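Local coordinates for protein 4-hydroxythreonine-4-phosphate dehydrogenase (Legionella pneumophila subsp. pneumophila, PDB 6XMY) that probably catalyses the NAD(P)-dependent oxidation of 4-(phosphooxy)-L-threonine in the pathway that makes pyridoxine 5'-phosphate, at residues A117-P122 / A318-A323. Sequence-based numbering, arbitrary orientation.
Sequences ALVTAP and AAVKMA. With NAD (nicotinamide-adenine-dinucleotide), chain B.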
loop_
_atom_site.group_PDB
_atom_site.type_symbol
_atom_site.label_atom_id
_atom_site.label_comp_id
_atom_site.label_asym_id
_atom_site.label_seq_id
_atom_site.Cartn_x
_atom_site.Cartn_y
_atom_site.Cartn_z
ATOM N N ALA A 117 12.159 -0.551 -6.489
ATOM C CA ALA A 117 10.802 -0.404 -5.981
ATOM C C ALA A 117 10.904 -0.151 -4.490
ATOM O O ALA A 117 11.917 -0.466 -3.861
ATOM C CB ALA A 117 9.956 -1.659 -6.229
ATOM N N LEU A 118 9.822 0.386 -3.934
ATOM C CA LEU A 118 9.705 0.649 -2.506
ATOM C C LEU A 118 8.585 -0.210 -1.934
ATOM O O LEU A 118 7.493 -0.281 -2.509
ATOM C CB LEU A 118 9.381 2.128 -2.272
ATOM C CG LEU A 118 9.308 2.587 -0.815
ATOM C CD1 LEU A 118 10.660 2.426 -0.123
ATOM C CD2 LEU A 118 8.848 4.026 -0.752
ATOM N N VAL A 119 8.856 -0.864 -0.813
ATOM C CA VAL A 119 7.851 -1.628 -0.075
ATOM C C VAL A 119 7.792 -1.037 1.322
ATOM O O VAL A 119 8.830 -0.841 1.954
ATOM C CB VAL A 119 8.210 -3.123 -0.011
ATOM C CG1 VAL A 119 7.076 -3.933 0.644
ATOM C CG2 VAL A 119 8.538 -3.660 -1.409
ATOM N N THR A 120 6.588 -0.758 1.808
ATOM C CA THR A 120 6.422 -0.096 3.097
ATOM C C THR A 120 5.859 -1.043 4.149
ATOM O O THR A 120 4.753 -1.582 3.993
ATOM C CB THR A 120 5.549 1.152 2.987
ATOM O OG1 THR A 120 4.263 0.785 2.487
ATOM C CG2 THR A 120 6.162 2.154 2.041
ATOM N N ALA A 121 6.594 -1.187 5.243
ATOM C CA ALA A 121 6.065 -1.767 6.460
ATOM C C ALA A 121 5.133 -0.735 7.106
ATOM O O ALA A 121 5.121 0.431 6.716
ATOM C CB ALA A 121 7.228 -2.167 7.375
ATOM N N PRO A 122 4.318 -1.128 8.088
ATOM C CA PRO A 122 3.270 -0.211 8.550
ATOM C C PRO A 122 3.815 0.920 9.411
ATOM O O PRO A 122 4.821 0.770 10.110
ATOM C CB PRO A 122 2.336 -1.116 9.362
ATOM C CG PRO A 122 3.211 -2.247 9.821
ATOM C CD PRO A 122 4.208 -2.461 8.713
ATOM N N ALA A 318 4.037 -11.114 0.362
ATOM C CA ALA A 318 3.301 -10.842 -0.867
ATOM C C ALA A 318 3.635 -9.464 -1.430
ATOM O O ALA A 318 3.750 -9.298 -2.653
ATOM C CB ALA A 318 1.799 -10.975 -0.615
ATOM N N ALA A 319 3.811 -8.462 -0.556
ATOM C CA ALA A 319 4.104 -7.106 -1.024
ATOM C C ALA A 319 5.478 -7.026 -1.674
ATOM O O ALA A 319 5.648 -6.352 -2.698
ATOM C CB ALA A 319 4.013 -6.113 0.132
ATOM N N VAL A 320 6.465 -7.705 -1.089
ATOM C CA VAL A 320 7.797 -7.759 -1.680
ATOM C C VAL A 320 7.756 -8.497 -3.011
ATOM O O VAL A 320 8.349 -8.055 -4.002
ATOM C CB VAL A 320 8.788 -8.402 -0.694
ATOM C CG1 VAL A 320 10.146 -8.591 -1.365
ATOM C CG2 VAL A 320 8.933 -7.544 0.569
ATOM N N LYS A 321 7.044 -9.623 -3.066
ATOM C CA LYS A 321 6.986 -10.377 -4.313
ATOM C C LYS A 321 6.282 -9.588 -5.409
ATOM O O LYS A 321 6.704 -9.617 -6.573
ATOM C CB LYS A 321 6.323 -11.733 -4.074
ATOM C CG LYS A 321 7.212 -12.675 -3.279
ATOM C CD LYS A 321 6.490 -13.952 -2.889
ATOM C CE LYS A 321 7.062 -14.514 -1.593
ATOM N NZ LYS A 321 6.556 -15.883 -1.282
ATOM N N MET A 322 5.223 -8.857 -5.063
ATOM C CA MET A 322 4.543 -8.055 -6.075
ATOM C C MET A 322 5.443 -6.937 -6.584
ATOM O O MET A 322 5.500 -6.680 -7.794
ATOM C CB MET A 322 3.232 -7.494 -5.525
ATOM C CG MET A 322 2.483 -6.668 -6.546
ATOM S SD MET A 322 0.874 -6.113 -5.988
ATOM C CE MET A 322 0.039 -7.683 -5.765
ATOM N N ALA A 323 6.156 -6.265 -5.680
ATOM C CA ALA A 323 7.086 -5.224 -6.103
ATOM C C ALA A 323 8.172 -5.798 -7.006
ATOM O O ALA A 323 8.517 -5.201 -8.037
ATOM C CB ALA A 323 7.684 -4.523 -4.884
HETATM P PA NAD B . -3.737 -3.100 12.641
HETATM O O1A NAD B . -2.565 -2.592 13.456
HETATM O O2A NAD B . -3.709 -3.999 11.422
HETATM O O5B NAD B . -4.522 -4.030 13.859
HETATM C C5B NAD B . -5.699 -4.633 13.373
HETATM C C4B NAD B . -5.786 -6.086 13.872
HETATM O O4B NAD B . -4.980 -6.916 13.002
HETATM C C3B NAD B . -5.185 -6.175 15.303
HETATM O O3B NAD B . -5.972 -7.136 15.983
HETATM C C2B NAD B . -3.728 -6.646 15.020
HETATM O O2B NAD B . -3.189 -7.412 16.058
HETATM C C1B NAD B . -3.966 -7.564 13.780
HETATM N N9A NAD B . -2.820 -7.613 12.878
HETATM C C8A NAD B . -2.269 -6.604 12.068
HETATM N N7A NAD B . -1.238 -7.030 11.358
HETATM C C5A NAD B . -1.103 -8.372 11.688
HETATM C C6A NAD B . -0.198 -9.370 11.275
HETATM N N6A NAD B . 0.762 -9.080 10.358
HETATM N N1A NAD B . -0.295 -10.636 11.780
HETATM C C2A NAD B . -1.289 -10.871 12.691
HETATM N N3A NAD B . -2.217 -10.028 13.181
HETATM C C4A NAD B . -2.088 -8.766 12.645
HETATM O O3 NAD B . -4.551 -1.751 12.259
HETATM P PN NAD B . -5.337 -0.754 13.207
HETATM O O1N NAD B . -6.561 -0.191 12.528
HETATM O O2N NAD B . -5.211 -1.188 14.629
HETATM O O5D NAD B . -4.320 0.701 13.179
HETATM C C5D NAD B . -3.091 0.577 13.815
HETATM C C4D NAD B . -2.167 1.637 13.213
HETATM O O4D NAD B . -1.694 1.131 11.938
HETATM C C3D NAD B . -2.965 2.949 12.898
HETATM O O3D NAD B . -2.077 4.003 13.134
HETATM C C2D NAD B . -3.273 2.812 11.390
HETATM O O2D NAD B . -3.363 4.025 10.695
HETATM C C1D NAD B . -1.932 2.147 10.971
HETATM N N1N NAD B . -2.044 1.451 9.644
HETATM C C2N NAD B . -0.992 1.640 8.787
HETATM C C3N NAD B . -0.994 1.032 7.529
HETATM C C7N NAD B . 0.200 1.293 6.690
HETATM O O7N NAD B . 1.143 1.961 7.118
HETATM N N7N NAD B . 0.207 0.729 5.431
HETATM C C4N NAD B . -2.080 0.225 7.141
HETATM C C5N NAD B . -3.137 0.042 8.050
HETATM C C6N NAD B . -3.115 0.673 9.310
#
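V119 drops its two methyls onto the turn of helix formed by A319, V320 and A323, and it gives up more surface than any other residue of the contact. The fork is divided between neighbours: CG1 reaches A319 CB at 3.8 Å, while CG2 goes to A323 CB at 3.7 Å. With CG1 anti to the backbone N (chi1 -174°), that methyl points to the earlier part of the helical segment, and CG2, beside the backbone N, is left for the alanine one turn later. V320 comes in from the flank; its CG2 meets V119 CG1 at 4.1 Å, the two side chains crossing at about a right angle. Further back along the strand, A117 puts CB against A323 CB at 3.9 Å, so the A323 methyl touches both A117 and V119, alternate residues on the same strand face. With alanine methyls at much of the interface, the axes of the strand 117-120 and the helical segment 318-323 approach to 8.6 Å and run nearly antiparallel, at 168°. This is helix 314-328 lying over the strands 12-15, 117-120 and 294-297 in the PdxA fold, with strand 117-120 between the other two. No hydrogen bond joins the two segments, and the contact is wholly apolar and buried. I14 touches both V119 and V320, and T295 extends the same layer while its OG1 hydrogen-bonds the backbone O of A319. On the opposite strand face L118 and T120 pack towards helix 138-145, and T120 OG1 is hydrogen-bonded to R294, predicted to bind substrate. Past the strand's C-terminal end the chain enters the cofactor pocket, where P122 CA lies 3.4 Å from the carboxamide oxygen O7N of NAD, and P122 CB is 4.0 Å from that same O7N.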